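Local atomic coordinates of hyaluronoglucosaminidase (Apis mellifera, PDB entry 1FCQ), a protein that probably cleaves hyaluronan as a bee-venom glycoside hydrolase of family 56, built on a seven-stranded TIM barrel, and is a major allergen of the venom. Residues H23-R28 with A311-F316; F20-H23 with R28-E31; W267-D272 with S304-T309; R288-T291 with G297-I300; D93-Q98 with K173-A178. All coordinates share one frame; numbering follows the deposited sequence.

How the interactions relate
Interactions 3 and 4 are buried, whereas 1, 2 and 5 lie partly exposed among loops and helix ends. Interactions 1 and 2 share the loop 20-31 and are joined by the Cys22-Cys313 disulfide; both are apolar, with a sulfur beside an aromatic ring. Helix 310-328 links interaction 1 to interaction 3, since Phe316 packs on Tyr268 and Lys312 NZ probably bonds to Asp305 O. Interaction 3 differs in chemistry, two waters joining its polar groups. Interaction 4 is hydrophobic helix-on-strand packing in the barrel wall. Interaction 5, about 27 Å from interaction 4 between centres, pairs two outer helices through an arginine whose aliphatic chain and guanidinium face pack on Leu95 while its N-H groups bond backbone carbonyls.

Interaction 1: residues H23-R28 with A311-F316; sequences HKYGLR and AKCLQF
Cys313 SG is bonded to Cys22 SG in a disulfide and also touches the edge of the Tyr25 ring. Residues 23-26, next to that bridge, form a turn closed by Gly26 N to His23 O, 2.9 Å. The disulfide ties the loop that follows strand 12-16, the first of the TIM barrel, to helix 310-328 near the end of the modelled chain, and the contact between 23-28 and 311-316 packs around it. The sulfur approaches the rim of the Tyr25 ring, 77° off the ring normal and 4.0 Å from Tyr25 CD1, which makes this an edge-on sulfur-aromatic contact. Lys24 CG stands 3.4 Å above the centre of the Tyr25 ring, so aliphatic carbon covers one face while the edge meets the sulfur. Gly26 takes a positive phi of 81°, a conformation that a residue without a side chain adopts easily. The turn delivers Leu27 to the helix, where its branched end fits beside the cysteine: Leu27 CD1 lies 3.5 Å from Cys313 CB. Leu27 then crosses Leu314 at about a right angle, one leucine spreading both methyls against the other. Leu314 CD2 sits almost evenly between them, 3.8 Å from Leu27 CD1 and 3.9 Å from Leu27 CD2.

Interaction 2: residues F20-H23 with R28-E31; sequences FMCH and RFEE
His23 and Arg28 bring the two short segments together, their CA atoms 5.2 Å apart where the loop doubles back on itself. Residues 20-23 have helix-like backbone angles, and His23 N reaches back to Phe20 O at 3.1 Å to close a turn. On the other segment Phe29 has left-handed helical angles (phi 53°, psi 43°), unusual for a residue with a side chain, and this kink directs its ring toward Cys22. Cys22 CB meets the rim of that ring, 3.7 Å from Phe29 CE1 and near the ring plane. Its sulfur lies obliquely to the ring, 5.0 Å from the centroid, giving a cysteine sulfur-aromatic contact. With SG tied up in the disulfide to Cys313, Cys22 presents no polar hydrogen to the ring, and its compact CB and sulfur fit against the flat Phe29 in this buried spot. The segments belong to the loop joining strand 12-16 of the TIM barrel to the short helix 31-34, and Phe29 carries the contact on to helix 310-328, where Arg317 makes a cation-pi interaction with it. The imidazole of His23 is packed against backbone: Phe20 CA stands 3.3 Å above the centre of one face, and His23 CD2 lies 3.8 Å from Arg28 CA. Its NE2 is hydrogen-bonded to Asp44 OD2, which probably fixes how the ring is turned. The charged end of Arg28 leads away from this packing, and its NE forms a weak bond, part of a salt bridge, with Glu30 OE2 at 3.2 Å.

Interaction 3: residues W267-D272 with S304-T309; sequences WYKYQD and SDDINT
This is a buried, largely water-mediated contact at the mouth of the barrel, where Trp267, Tyr268 and Lys269 face Asp306 in the loop after strand 297-301. Water 1 is gripped by three side chains: it accepts from Trp267 NE1 at 2.9 Å, donates to Asp306 OD2 at 2.8 Å, and bonds to Tyr268 OH. Water 2 bonds to Tyr268 OH at 2.6 Å from the edge of the phenol, in its plane, and donates a longer bond to Asp306 O. In a TIM barrel, residues at and just after the C-terminal ends of the strands lie on the side that carries the active site. The carboxylate of Asp306 is almost coplanar with the indole, 5° apart, with OD2 at the indole edge, and stands steeply to the phenol at 75°. Lys269 lies alongside: its CB is 3.5 Å above the centre of the Trp267 ring, and its CE comes within 3.6 Å of Asp306 OD2. The bend at chi2 (-72°) lays CG and CE beside that oxygen and leaves Lys269 NZ, 4.8 Å from Asp306 OD2, to pair with Asp277 in a salt bridge.

Interaction 4: residues R288-T291 with G297-I300; sequences RKIT and GFII
Ile290 of helix 280-292 makes the apolar packing, against Gly297 and Phe298 of strand 297-301. The CG2 methyl of Ile290 does the touching, 4.2 Å from Phe298 CD2, while the two side chains cross at about a right angle and the methyl meets the ring obliquely. Phe298 CG sits between the backbone N and the carbonyl carbon (chi1 53°), a placement that swings the ring beside the strand, where it also packs on Val13 of strand 12-16. Ile290 reaches further, to Pro264 and Tyr266 of strand 261-267 and to Val241 of helix 234-253. These contacts belong to a beta-alpha-beta unit of the TIM barrel: strand 261-267, helix 280-292, then the parallel, neighbouring strand 297-301. A branched aliphatic residue suits the helix's inner face, since its side chain reaches both strand 297-301 and strand 261-267. The polar element is a backbone carbonyl. Gly297 O, 3.9 Å from Ile290 CG2, is buried by the contact and has no hydrogen-bonding partner in the model. Gly297 itself has backbone angles (phi 144°) at which a beta carbon would press against the preceding carbonyl oxygen, so a residue lacking one fits here.

Interaction 5: residues D93-Q98 with K173-A178; sequences DHLINQ and KRMRPA
Two neighbouring helices of the TIM barrel's outer layer, 84-98 and 146-175, meet here at their C-terminal ends, ahead of strands 107-111 and 180-183. Arg176, the first residue to leave the helix, contributes the larger share of the 173-178 side. With chi1 at -63° and a bend at chi2, its chain folds back toward helix 84-98 and passes Leu95 in the opposite direction. Leu95 CD2 touches the aliphatic part, 3.7 Å from Arg176 CG, and also lies over one face of the guanidinium, 3.8 Å above its centre. A leucine suits this place because a methyl can rest on that flat surface while the N-H groups point outward in the plane. Met175 adds its CB at 4.2 Å from Leu95 CD2. Ile96 crosses the arginine at about a right angle, its CG1 3.9 Å from Arg176 NH1. The same NH1 bonds to Ile99 O, so the arginine satisfies a backbone carbonyl just beyond helix 84-98. Its other terminal nitrogen serves its own helix end: Arg176 NH2 donates to Met175 O at 2.8 Å, nearly straight at 165°, with the nitrogen well above the carbonyl plane yet the oxygen within the guanidinium plane.

Interaction 1: residues H23-R28 with A311-F316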
# COMPACT_ATOMS: atom_id res chain seq x y z
N HIS A 23 20.51 6.96 -12.11
CA HIS A 23 21.23 8.20 -12.23
C HIS A 23 22.73 7.97 -12.40
O HIS A 23 23.33 8.73 -13.16
CB HIS A 23 20.97 9.20 -11.11
CG HIS A 23 19.53 9.55 -10.89
ND1 HIS A 23 19.14 10.27 -9.77
CD2 HIS A 23 18.40 9.25 -11.57
CE1 HIS A 23 17.82 10.43 -9.82
NE2 HIS A 23 17.36 9.82 -10.89
N LYS A 24 23.32 6.95 -11.79
CA LYS A 24 24.73 6.64 -11.94
C LYS A 24 25.10 6.35 -13.39
O LYS A 24 26.27 6.47 -13.76
CB LYS A 24 25.10 5.44 -11.05
CG LYS A 24 24.46 4.13 -11.48
CD LYS A 24 24.93 2.94 -10.65
CE LYS A 24 24.24 2.90 -9.30
NZ LYS A 24 22.81 2.47 -9.38
N TYR A 25 24.14 5.97 -14.22
CA TYR A 25 24.34 5.68 -15.62
C TYR A 25 24.00 6.83 -16.53
O TYR A 25 23.97 6.68 -17.76
CB TYR A 25 23.54 4.44 -16.04
CG TYR A 25 23.64 3.26 -15.11
CD1 TYR A 25 22.50 2.79 -14.46
CD2 TYR A 25 24.84 2.63 -14.85
CE1 TYR A 25 22.56 1.72 -13.59
CE2 TYR A 25 24.92 1.55 -13.98
CZ TYR A 25 23.77 1.10 -13.36
OH TYR A 25 23.83 0.03 -12.50
N GLY A 26 23.72 8.00 -15.97
CA GLY A 26 23.39 9.21 -16.68
C GLY A 26 21.94 9.26 -17.13
O GLY A 26 21.61 9.99 -18.08
N LEU A 27 21.08 8.47 -16.49
CA LEU A 27 19.66 8.47 -16.86
C LEU A 27 18.86 9.08 -15.72
O LEU A 27 18.62 8.40 -14.73
CB LEU A 27 19.19 7.06 -17.19
CG LEU A 27 20.06 6.30 -18.20
CD1 LEU A 27 19.79 4.81 -18.07
CD2 LEU A 27 19.87 6.82 -19.61
N ARG A 28 18.50 10.34 -15.90
CA ARG A 28 17.82 11.08 -14.84
C ARG A 28 16.32 11.11 -14.96
O ARG A 28 15.65 11.71 -14.11
CB ARG A 28 18.35 12.53 -14.83
CG ARG A 28 19.80 12.64 -14.39
CD ARG A 28 20.16 14.03 -13.92
NE ARG A 28 20.22 15.05 -14.95
CZ ARG A 28 20.34 16.35 -14.71
NH1 ARG A 28 20.39 16.81 -13.47
NH2 ARG A 28 20.40 17.21 -15.72
N ALA A 311 21.22 -1.68 -18.29
CA ALA A 311 20.33 -2.25 -19.29
C ALA A 311 18.88 -2.28 -18.82
O ALA A 311 17.98 -2.03 -19.63
CB ALA A 311 20.77 -3.64 -19.71
N LYS A 312 18.63 -2.58 -17.55
CA LYS A 312 17.26 -2.53 -17.05
C LYS A 312 16.73 -1.10 -17.07
O LYS A 312 15.57 -0.90 -17.42
CB LYS A 312 17.14 -3.10 -15.63
CG LYS A 312 17.38 -4.60 -15.60
CD LYS A 312 17.45 -5.10 -14.16
CE LYS A 312 17.69 -6.59 -14.10
NZ LYS A 312 17.66 -7.08 -12.69
N CYS A 313 17.57 -0.14 -16.70
CA CYS A 313 17.21 1.27 -16.77
C CYS A 313 16.84 1.69 -18.18
O CYS A 313 15.83 2.36 -18.41
CB CYS A 313 18.35 2.15 -16.26
SG CYS A 313 18.55 1.97 -14.45
N LEU A 314 17.68 1.30 -19.16
CA LEU A 314 17.34 1.65 -20.54
C LEU A 314 16.09 0.97 -21.07
O LEU A 314 15.33 1.62 -21.80
CB LEU A 314 18.52 1.33 -21.46
CG LEU A 314 19.80 2.13 -21.22
CD1 LEU A 314 20.99 1.50 -21.91
CD2 LEU A 314 19.58 3.57 -21.68
N GLN A 315 15.85 -0.28 -20.69
CA GLN A 315 14.62 -0.95 -21.12
C GLN A 315 13.39 -0.30 -20.49
O GLN A 315 12.36 -0.11 -21.15
CB GLN A 315 14.66 -2.45 -20.81
CG GLN A 315 13.51 -3.25 -21.40
CD GLN A 315 12.19 -3.15 -20.66
OE1 GLN A 315 12.19 -3.02 -19.44
NE2 GLN A 315 11.06 -3.21 -21.36
N PHE A 316 13.50 0.07 -19.21
CA PHE A 316 12.37 0.73 -18.56
C PHE A 316 12.11 2.10 -19.18
O PHE A 316 10.95 2.46 -19.44
CB PHE A 316 12.57 0.83 -17.03
CG PHE A 316 11.40 1.62 -16.46
CD1 PHE A 316 10.12 1.09 -16.53
CD2 PHE A 316 11.60 2.88 -15.93
CE1 PHE A 316 9.05 1.81 -16.02
CE2 PHE A 316 10.52 3.60 -15.43
CZ PHE A 316 9.25 3.07 -15.49

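Interaction 2: residues F20-H23 with R28-E31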
# COMPACT_ATOMS: atom_id res chain seq x y z
N PHE A 20 16.06 6.68 -9.25
CA PHE A 20 17.31 7.21 -8.72
C PHE A 20 18.45 6.22 -8.95
O PHE A 20 19.60 6.63 -9.13
CB PHE A 20 17.18 7.53 -7.23
CG PHE A 20 17.12 6.31 -6.35
CD1 PHE A 20 18.28 5.79 -5.80
CD2 PHE A 20 15.92 5.69 -6.08
CE1 PHE A 20 18.24 4.66 -5.01
CE2 PHE A 20 15.87 4.56 -5.27
CZ PHE A 20 17.03 4.05 -4.73
N MET A 21 18.17 4.92 -9.00
CA MET A 21 19.14 3.86 -9.22
C MET A 21 19.75 3.94 -10.62
O MET A 21 20.79 3.30 -10.85
CB MET A 21 18.47 2.48 -9.07
CG MET A 21 17.63 2.38 -7.79
SD MET A 21 16.63 0.87 -7.75
CE MET A 21 18.00 -0.30 -7.70
N CYS A 22 19.15 4.67 -11.53
CA CYS A 22 19.66 4.80 -12.89
C CYS A 22 20.50 6.05 -13.09
O CYS A 22 21.11 6.26 -14.16
CB CYS A 22 18.46 4.89 -13.85
SG CYS A 22 17.35 3.46 -13.74
N HIS A 23 20.51 6.96 -12.11
CA HIS A 23 21.23 8.20 -12.23
C HIS A 23 22.73 7.97 -12.40
O HIS A 23 23.33 8.73 -13.16
CB HIS A 23 20.97 9.20 -11.11
CG HIS A 23 19.53 9.55 -10.89
ND1 HIS A 23 19.14 10.27 -9.77
CD2 HIS A 23 18.40 9.25 -11.57
CE1 HIS A 23 17.82 10.43 -9.82
NE2 HIS A 23 17.36 9.82 -10.89
N ARG A 28 18.50 10.34 -15.90
CA ARG A 28 17.82 11.08 -14.84
C ARG A 28 16.32 11.11 -14.96
O ARG A 28 15.65 11.71 -14.11
CB ARG A 28 18.35 12.53 -14.83
CG ARG A 28 19.80 12.64 -14.39
CD ARG A 28 20.16 14.03 -13.92
NE ARG A 28 20.22 15.05 -14.95
CZ ARG A 28 20.34 16.35 -14.71
NH1 ARG A 28 20.39 16.81 -13.47
NH2 ARG A 28 20.40 17.21 -15.72
N PHE A 29 15.74 10.55 -16.01
CA PHE A 29 14.30 10.48 -16.19
C PHE A 29 13.60 11.82 -16.09
O PHE A 29 12.45 11.90 -15.61
CB PHE A 29 13.73 9.45 -15.19
CG PHE A 29 14.04 8.05 -15.66
CD1 PHE A 29 15.28 7.48 -15.41
CD2 PHE A 29 13.09 7.32 -16.37
CE1 PHE A 29 15.58 6.20 -15.85
CE2 PHE A 29 13.40 6.04 -16.80
CZ PHE A 29 14.62 5.47 -16.54
N GLU A 30 14.15 12.88 -16.68
CA GLU A 30 13.50 14.18 -16.68
C GLU A 30 12.19 14.20 -17.44
O GLU A 30 11.30 14.98 -17.13
CB GLU A 30 14.43 15.27 -17.25
CG GLU A 30 15.80 15.28 -16.62
CD GLU A 30 16.87 14.54 -17.40
OE1 GLU A 30 16.56 13.55 -18.10
OE2 GLU A 30 18.03 15.00 -17.31
N GLU A 31 11.99 13.32 -18.42
CA GLU A 31 10.77 13.27 -19.19
C GLU A 31 9.55 12.92 -18.35
O GLU A 31 8.46 13.30 -18.76
CB GLU A 31 10.85 12.32 -20.39
CG GLU A 31 11.07 10.87 -20.02
CD GLU A 31 12.53 10.49 -19.93
OE1 GLU A 31 12.84 9.35 -20.36
OE2 GLU A 31 13.39 11.26 -19.47

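Interaction 3: residues W267-D272 with S304-T309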
# COMPACT_ATOMS: atom_id res chain seq x y z
N TRP A 267 0.96 -0.39 -10.72
CA TRP A 267 2.26 -0.95 -11.10
C TRP A 267 2.25 -1.19 -12.61
O TRP A 267 1.19 -1.50 -13.15
CB TRP A 267 2.58 -2.24 -10.37
CG TRP A 267 3.98 -2.76 -10.44
CD1 TRP A 267 5.13 -2.08 -10.74
CD2 TRP A 267 4.39 -4.09 -10.10
NE1 TRP A 267 6.22 -2.92 -10.64
CE2 TRP A 267 5.79 -4.14 -10.23
CE3 TRP A 267 3.71 -5.25 -9.68
CZ2 TRP A 267 6.52 -5.31 -10.00
CZ3 TRP A 267 4.44 -6.40 -9.44
CH2 TRP A 267 5.83 -6.42 -9.59
N TYR A 268 3.41 -1.00 -13.24
CA TYR A 268 3.51 -1.22 -14.68
C TYR A 268 3.88 -2.66 -15.02
O TYR A 268 4.10 -2.97 -16.20
CB TYR A 268 4.47 -0.21 -15.32
CG TYR A 268 5.89 -0.37 -14.79
CD1 TYR A 268 6.75 -1.23 -15.46
CD2 TYR A 268 6.35 0.26 -13.65
CE1 TYR A 268 8.03 -1.43 -15.00
CE2 TYR A 268 7.64 0.06 -13.18
CZ TYR A 268 8.48 -0.80 -13.87
OH TYR A 268 9.76 -1.03 -13.44
N LYS A 269 3.92 -3.55 -14.04
CA LYS A 269 4.15 -4.97 -14.27
C LYS A 269 2.92 -5.75 -13.80
O LYS A 269 2.18 -5.25 -12.95
CB LYS A 269 5.33 -5.50 -13.44
CG LYS A 269 6.67 -4.83 -13.71
CD LYS A 269 7.18 -5.27 -15.08
CE LYS A 269 8.68 -5.02 -15.16
NZ LYS A 269 9.18 -5.35 -16.53
N TYR A 270 2.68 -6.93 -14.34
CA TYR A 270 1.55 -7.76 -13.90
C TYR A 270 1.93 -8.39 -12.58
O TYR A 270 3.04 -8.89 -12.41
CB TYR A 270 1.21 -8.85 -14.94
CG TYR A 270 0.62 -8.22 -16.18
CD1 TYR A 270 1.39 -8.00 -17.32
CD2 TYR A 270 -0.71 -7.80 -16.21
CE1 TYR A 270 0.85 -7.40 -18.43
CE2 TYR A 270 -1.26 -7.20 -17.32
CZ TYR A 270 -0.48 -7.01 -18.45
OH TYR A 270 -1.00 -6.39 -19.56
N GLN A 271 1.04 -8.41 -11.59
CA GLN A 271 1.36 -8.97 -10.28
C GLN A 271 1.69 -10.45 -10.31
O GLN A 271 2.52 -10.91 -9.52
CB GLN A 271 0.19 -8.66 -9.34
CG GLN A 271 0.40 -8.95 -7.87
CD GLN A 271 -0.83 -8.59 -7.05
OE1 GLN A 271 -0.98 -7.46 -6.59
NE2 GLN A 271 -1.72 -9.56 -6.87
N ASP A 272 1.12 -11.20 -11.23
CA ASP A 272 1.34 -12.63 -11.37
C ASP A 272 2.32 -12.97 -12.48
O ASP A 272 2.66 -14.13 -12.71
CB ASP A 272 -0.00 -13.33 -11.64
CG ASP A 272 -0.71 -12.83 -12.89
OD1 ASP A 272 -1.63 -13.54 -13.37
OD2 ASP A 272 -0.36 -11.74 -13.39
N SER A 304 12.73 -1.99 -7.03
CA SER A 304 14.16 -1.76 -7.21
C SER A 304 14.83 -2.79 -8.09
O SER A 304 15.70 -2.49 -8.92
CB SER A 304 14.79 -1.74 -5.82
OG SER A 304 16.20 -1.80 -5.89
N ASP A 305 14.43 -4.05 -7.96
CA ASP A 305 14.97 -5.17 -8.71
C ASP A 305 14.79 -5.07 -10.22
O ASP A 305 15.51 -5.76 -10.95
CB ASP A 305 14.30 -6.47 -8.25
CG ASP A 305 14.42 -6.73 -6.76
OD1 ASP A 305 15.42 -6.29 -6.15
OD2 ASP A 305 13.51 -7.38 -6.21
N ASP A 306 13.85 -4.26 -10.71
CA ASP A 306 13.59 -4.15 -12.13
C ASP A 306 14.38 -3.07 -12.84
O ASP A 306 14.24 -2.97 -14.06
CB ASP A 306 12.07 -3.97 -12.36
CG ASP A 306 11.28 -5.18 -11.90
OD1 ASP A 306 11.95 -6.19 -11.57
OD2 ASP A 306 10.04 -5.17 -11.85
N ILE A 307 15.16 -2.26 -12.13
CA ILE A 307 15.93 -1.18 -12.73
C ILE A 307 17.22 -0.93 -11.95
O ILE A 307 17.54 0.19 -11.56
CB ILE A 307 15.14 0.14 -12.77
CG1 ILE A 307 14.34 0.32 -11.47
CG2 ILE A 307 14.23 0.22 -13.98
CD1 ILE A 307 13.69 1.70 -11.42
N ASN A 308 17.94 -2.02 -11.69
CA ASN A 308 19.16 -1.91 -10.89
C ASN A 308 20.42 -2.17 -11.71
O ASN A 308 21.47 -2.49 -11.16
CB ASN A 308 19.07 -2.84 -9.69
CG ASN A 308 18.79 -4.27 -10.03
OD1 ASN A 308 18.63 -4.66 -11.19
ND2 ASN A 308 18.71 -5.12 -9.01
N THR A 309 20.28 -2.13 -13.02
CA THR A 309 21.39 -2.27 -13.95
C THR A 309 21.15 -1.24 -15.05
O THR A 309 19.99 -0.87 -15.29
CB THR A 309 21.59 -3.62 -14.64
OG1 THR A 309 20.55 -3.87 -15.60
CG2 THR A 309 21.68 -4.78 -13.68
O HOH W 1 9.06 -2.64 -11.20
O HOH W 2 11.25 -2.46 -15.10

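Interaction 4: residues R288-T291 with G297-I300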
# COMPACT_ATOMS: atom_id res chain seq x y z
N ARG A 288 -8.00 4.83 -17.62
CA ARG A 288 -9.29 5.49 -17.88
C ARG A 288 -10.29 5.19 -16.78
O ARG A 288 -11.01 6.09 -16.33
CB ARG A 288 -9.82 5.06 -19.26
CG ARG A 288 -9.33 5.97 -20.38
CD ARG A 288 -9.27 5.28 -21.74
NE ARG A 288 -9.09 6.27 -22.79
CZ ARG A 288 -8.53 6.14 -23.98
NH1 ARG A 288 -8.01 4.99 -24.41
NH2 ARG A 288 -8.48 7.20 -24.79
N LYS A 289 -10.33 3.97 -16.26
CA LYS A 289 -11.24 3.63 -15.17
C LYS A 289 -10.94 4.44 -13.91
O LYS A 289 -11.85 4.94 -13.26
CB LYS A 289 -11.24 2.14 -14.89
CG LYS A 289 -12.14 1.67 -13.77
CD LYS A 289 -13.59 2.04 -13.96
CE LYS A 289 -14.37 1.04 -14.78
NZ LYS A 289 -14.12 1.20 -16.24
N ILE A 290 -9.66 4.57 -13.57
CA ILE A 290 -9.28 5.34 -12.39
C ILE A 290 -9.76 6.78 -12.51
O ILE A 290 -10.28 7.33 -11.53
CB ILE A 290 -7.74 5.31 -12.19
CG1 ILE A 290 -7.31 3.87 -11.89
CG2 ILE A 290 -7.34 6.22 -11.04
CD1 ILE A 290 -5.79 3.73 -11.90
N THR A 291 -9.56 7.42 -13.66
CA THR A 291 -9.94 8.81 -13.85
C THR A 291 -11.46 8.99 -13.94
O THR A 291 -12.01 9.91 -13.34
CB THR A 291 -9.31 9.41 -15.12
OG1 THR A 291 -7.89 9.21 -15.11
CG2 THR A 291 -9.59 10.91 -15.17
N GLY A 297 -6.06 11.07 -8.57
CA GLY A 297 -4.82 10.85 -9.29
C GLY A 297 -4.44 9.38 -9.03
O GLY A 297 -5.30 8.56 -8.71
N PHE A 298 -3.16 9.06 -9.19
CA PHE A 298 -2.69 7.71 -8.93
C PHE A 298 -1.17 7.81 -8.76
O PHE A 298 -0.59 8.82 -9.10
CB PHE A 298 -3.06 6.65 -9.95
CG PHE A 298 -2.71 6.95 -11.38
CD1 PHE A 298 -1.52 6.50 -11.92
CD2 PHE A 298 -3.59 7.67 -12.18
CE1 PHE A 298 -1.19 6.78 -13.24
CE2 PHE A 298 -3.26 7.96 -13.49
CZ PHE A 298 -2.06 7.52 -14.02
N ILE A 299 -0.62 6.73 -8.21
CA ILE A 299 0.81 6.68 -7.91
C ILE A 299 1.42 5.52 -8.69
O ILE A 299 0.97 4.38 -8.56
CB ILE A 299 1.01 6.46 -6.39
CG1 ILE A 299 0.48 7.68 -5.64
CG2 ILE A 299 2.48 6.22 -6.07
CD1 ILE A 299 0.10 7.38 -4.20
N ILE A 300 2.41 5.84 -9.52
CA ILE A 300 3.07 4.79 -10.32
C ILE A 300 4.22 4.24 -9.51
O ILE A 300 5.17 4.97 -9.18
CB ILE A 300 3.60 5.36 -11.64
CG1 ILE A 300 2.45 6.01 -12.40
CG2 ILE A 300 4.29 4.26 -12.45
CD1 ILE A 300 2.92 6.82 -13.59

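Interaction 5: residues D93-Q98 with K173-A178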
# COMPACT_ATOMS: atom_id res chain seq x y z
N ASP A 93 12.89 6.90 14.27
CA ASP A 93 14.21 7.03 13.64
C ASP A 93 14.17 6.77 12.14
O ASP A 93 14.81 7.47 11.37
CB ASP A 93 15.21 6.08 14.30
CG ASP A 93 15.61 6.58 15.68
OD1 ASP A 93 15.16 7.65 16.12
OD2 ASP A 93 16.39 5.84 16.31
N HIS A 94 13.40 5.77 11.71
CA HIS A 94 13.29 5.48 10.28
C HIS A 94 12.65 6.66 9.55
O HIS A 94 13.13 7.09 8.50
CB HIS A 94 12.47 4.22 10.01
CG HIS A 94 13.13 2.89 10.16
ND1 HIS A 94 14.49 2.75 10.04
CD2 HIS A 94 12.65 1.64 10.39
CE1 HIS A 94 14.82 1.48 10.21
NE2 HIS A 94 13.72 0.79 10.42
N LEU A 95 11.57 7.22 10.10
CA LEU A 95 10.90 8.36 9.47
C LEU A 95 11.83 9.55 9.36
O LEU A 95 11.96 10.14 8.29
CB LEU A 95 9.62 8.67 10.26
CG LEU A 95 8.75 9.80 9.70
CD1 LEU A 95 7.29 9.57 10.07
CD2 LEU A 95 9.26 11.12 10.26
N ILE A 96 12.55 9.88 10.45
CA ILE A 96 13.45 11.02 10.45
C ILE A 96 14.59 10.80 9.48
O ILE A 96 15.01 11.69 8.73
CB ILE A 96 13.95 11.34 11.87
CG1 ILE A 96 12.76 11.79 12.73
CG2 ILE A 96 15.03 12.41 11.83
CD1 ILE A 96 13.07 11.83 14.22
N ASN A 97 15.14 9.57 9.46
CA ASN A 97 16.21 9.28 8.53
C ASN A 97 15.84 9.43 7.07
O ASN A 97 16.64 9.90 6.28
CB ASN A 97 16.71 7.83 8.74
CG ASN A 97 18.01 7.98 9.52
OD1 ASN A 97 18.01 8.53 10.62
ND2 ASN A 97 19.08 7.54 8.90
N GLN A 98 14.62 9.00 6.72
CA GLN A 98 14.19 8.96 5.34
C GLN A 98 13.51 10.22 4.87
O GLN A 98 13.51 10.56 3.69
CB GLN A 98 13.27 7.75 5.11
CG GLN A 98 13.96 6.41 5.33
CD GLN A 98 15.05 6.11 4.32
OE1 GLN A 98 14.98 5.12 3.58
NE2 GLN A 98 16.07 6.96 4.24
N LYS A 173 1.91 11.48 11.38
CA LYS A 173 1.19 12.74 11.18
C LYS A 173 1.68 13.82 12.13
O LYS A 173 1.73 15.00 11.76
CB LYS A 173 -0.32 12.50 11.32
CG LYS A 173 -0.91 11.75 10.14
CD LYS A 173 -2.41 11.52 10.33
CE LYS A 173 -3.21 12.82 10.34
NZ LYS A 173 -4.62 12.53 10.75
N ARG A 174 1.99 13.44 13.36
CA ARG A 174 2.48 14.44 14.32
C ARG A 174 3.86 14.95 13.96
O ARG A 174 4.14 16.14 14.01
CB ARG A 174 2.48 13.87 15.74
CG ARG A 174 1.13 13.91 16.43
CD ARG A 174 1.21 13.29 17.82
NE ARG A 174 -0.08 13.21 18.49
CZ ARG A 174 -0.26 12.79 19.74
NH1 ARG A 174 0.77 12.41 20.48
NH2 ARG A 174 -1.49 12.75 20.25
N MET A 175 4.75 14.04 13.55
CA MET A 175 6.11 14.41 13.19
C MET A 175 6.23 15.15 11.88
O MET A 175 7.08 16.03 11.68
CB MET A 175 6.96 13.14 13.13
CG MET A 175 7.14 12.50 14.50
SD MET A 175 7.86 10.86 14.34
CE MET A 175 7.78 10.34 16.06
N ARG A 176 5.37 14.81 10.92
CA ARG A 176 5.36 15.41 9.59
C ARG A 176 3.93 15.84 9.28
O ARG A 176 3.24 15.23 8.48
CB ARG A 176 5.86 14.36 8.60
CG ARG A 176 7.31 13.92 8.85
CD ARG A 176 8.30 15.03 8.58
NE ARG A 176 9.68 14.71 8.90
CZ ARG A 176 10.29 14.78 10.07
NH1 ARG A 176 11.59 14.43 10.14
NH2 ARG A 176 9.72 15.16 11.20
N PRO A 177 3.50 16.94 9.91
CA PRO A 177 2.13 17.41 9.81
C PRO A 177 1.70 18.10 8.55
O PRO A 177 0.47 18.21 8.36
CB PRO A 177 2.02 18.40 10.99
CG PRO A 177 3.40 18.95 11.10
CD PRO A 177 4.29 17.76 10.85
N ALA A 178 2.61 18.49 7.68
CA ALA A 178 2.23 19.11 6.43
C ALA A 178 1.94 18.08 5.33
O ALA A 178 1.44 18.47 4.27
CB ALA A 178 3.33 20.07 5.97